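Local coordinates for aminopeptidase YwaD (Bacillus subtilis, PDB 6HC6), which removes single amino acids from the N-termini of peptides, such as leucine, arginine or lysine, as a secreted zinc-dependent exopeptidase of the M28 family, at residues Y130-G135 against A149-G154. Sequence-based numbering, arbitrary orientation.
Sequences YNAGLG and ALISRG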
loop_
_atom_site.group_PDB
_atom_site.type_symbol
_atom_site.label_atom_id
_atom_site.label_comp_id
_atom_site.label_asym_id
_atom_site.label_seq_id
_atom_site.Cartn_x
_atom_site.Cartn_y
_atom_site.Cartn_z
ATOM N N TYR A 130 29.566 7.394 -11.366
ATOM C CA TYR A 130 30.190 8.203 -10.324
ATOM C C TYR A 130 29.773 7.651 -8.969
ATOM O O TYR A 130 28.583 7.633 -8.651
ATOM C CB TYR A 130 29.795 9.680 -10.451
ATOM C CG TYR A 130 30.294 10.533 -9.295
ATOM C CD1 TYR A 130 31.563 11.102 -9.320
ATOM C CD2 TYR A 130 29.499 10.751 -8.171
ATOM C CE1 TYR A 130 32.022 11.867 -8.263
ATOM C CE2 TYR A 130 29.957 11.513 -7.109
ATOM C CZ TYR A 130 31.216 12.067 -7.165
ATOM O OH TYR A 130 31.671 12.826 -6.114
ATOM N N ASN A 131 30.745 7.220 -8.164
ATOM C CA ASN A 131 30.431 6.654 -6.854
ATOM C C ASN A 131 30.201 7.769 -5.842
ATOM O O ASN A 131 31.136 8.499 -5.484
ATOM C CB ASN A 131 31.551 5.732 -6.389
ATOM C CG ASN A 131 31.624 4.465 -7.206
ATOM O OD1 ASN A 131 30.618 3.999 -7.722
ATOM N ND2 ASN A 131 32.821 3.905 -7.335
ATOM N N ALA A 132 28.967 7.871 -5.350
ATOM C CA ALA A 132 28.563 8.973 -4.488
ATOM C C ALA A 132 28.300 8.546 -3.052
ATOM O O ALA A 132 27.730 9.328 -2.286
ATOM C CB ALA A 132 27.326 9.656 -5.063
ATOM N N GLY A 133 28.701 7.338 -2.666
ATOM C CA GLY A 133 28.514 6.924 -1.284
ATOM C C GLY A 133 27.040 6.930 -0.939
ATOM O O GLY A 133 26.215 6.360 -1.656
ATOM N N LEU A 134 26.687 7.614 0.155
ATOM C CA LEU A 134 25.296 7.694 0.593
ATOM C C LEU A 134 24.520 8.841 -0.050
ATOM O O LEU A 134 23.306 8.933 0.147
ATOM C CB LEU A 134 25.231 7.831 2.119
ATOM C CG LEU A 134 25.788 6.619 2.864
ATOM C CD1 LEU A 134 25.928 6.908 4.352
ATOM C CD2 LEU A 134 24.873 5.416 2.624
ATOM N N GLY A 135 25.174 9.714 -0.809
ATOM C CA GLY A 135 24.450 10.728 -1.546
ATOM C C GLY A 135 24.246 12.047 -0.835
ATOM O O GLY A 135 23.367 12.817 -1.238
ATOM N N ALA A 149 25.029 8.710 -11.153
ATOM C CA ALA A 149 25.380 8.647 -9.741
ATOM C C ALA A 149 24.984 7.292 -9.178
ATOM O O ALA A 149 23.817 6.896 -9.260
ATOM C CB ALA A 149 24.695 9.770 -8.966
ATOM N N LEU A 150 25.949 6.587 -8.606
ATOM C CA LEU A 150 25.707 5.310 -7.944
ATOM C C LEU A 150 25.744 5.557 -6.440
ATOM O O LEU A 150 26.784 5.936 -5.892
ATOM C CB LEU A 150 26.752 4.279 -8.375
ATOM C CG LEU A 150 26.659 2.883 -7.764
ATOM C CD1 LEU A 150 25.375 2.161 -8.177
ATOM C CD2 LEU A 150 27.882 2.080 -8.189
ATOM N N ILE A 151 24.608 5.349 -5.780
ATOM C CA ILE A 151 24.398 5.745 -4.395
ATOM C C ILE A 151 23.969 4.520 -3.609
ATOM O O ILE A 151 23.048 3.806 -4.016
ATOM C CB ILE A 151 23.328 6.848 -4.285
ATOM C CG1 ILE A 151 23.619 7.979 -5.280
ATOM C CG2 ILE A 151 23.251 7.384 -2.858
ATOM C CD1 ILE A 151 22.593 9.099 -5.250
ATOM N N SER A 152 24.623 4.282 -2.485
ATOM C CA SER A 152 24.148 3.239 -1.593
ATOM C C SER A 152 22.922 3.733 -0.845
ATOM O O SER A 152 22.818 4.909 -0.494
ATOM C CB SER A 152 25.228 2.838 -0.595
ATOM O OG SER A 152 24.692 1.987 0.402
ATOM N N ARG A 153 21.991 2.824 -0.604
ATOM C CA ARG A 153 20.898 3.127 0.305
ATOM C C ARG A 153 21.453 3.383 1.703
ATOM O O ARG A 153 22.509 2.861 2.080
ATOM C CB ARG A 153 19.900 1.969 0.298
ATOM C CG ARG A 153 18.854 1.995 1.393
ATOM C CD ARG A 153 17.994 0.741 1.369
ATOM N NE ARG A 153 16.806 0.925 2.213
ATOM C CZ ARG A 153 16.056 -0.071 2.669
ATOM N NH1 ARG A 153 16.376 -1.321 2.365
ATOM N NH2 ARG A 153 14.996 0.179 3.439
ATOM N N GLY A 154 20.759 4.229 2.457
ATOM C CA GLY A 154 21.097 4.486 3.847
ATOM C C GLY A 154 21.082 5.947 4.261
ATOM O O GLY A 154 21.396 6.847 3.478
HETATM O O HOH W 1 28.833 4.637 -4.367
#
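Y130 and N131 pair in parallel with A149 and L150, a register set by the backbone bonds from L150 N to Y130 O, nearly straight at 179°, and from A132 N to L150 O. Past A132 the first chain turns away through a type II' beta turn, A132 to G135, with G133 in its second position at a positive phi of 61° and G135 N closing on A132 O. A third bond still crosses, more bent at 151°, from S152 N to G133 O; a water bridges G133 N and L150 O beside it. N131 and L150 lie side by side on one face of the sheet, OD1 of N131 3.4 Å from CD2 of L150, while ND2 bonds to T210 O. On the other face CB of A132 meets CG1 of I151 at 4.1 Å. The CG2 branch of I151, anti to its backbone N, packs against the turn, 3.4 Å from both G133 O and L134 O; a side chain at G135 would collide with it. CD2 of L134 reaches the outgoing chain, 3.5 Å from R153 O. S152 OG, also anti to its own N, donates to R153 O at 2.9 Å and lies 4.1 Å from CD2 of L134. An alanine in place of S152 would probably leave R153 O without its OG partner and thin the packing beside that methyl. NZ of K161, from helix 158-167, bonds to the carbonyl oxygens of L134, S152 and G154, tying turn and strand exit together beside that helix, which also packs on A149 and I151. Strand 172-176 extends the parallel pairing beyond 148-152 within the PA domain.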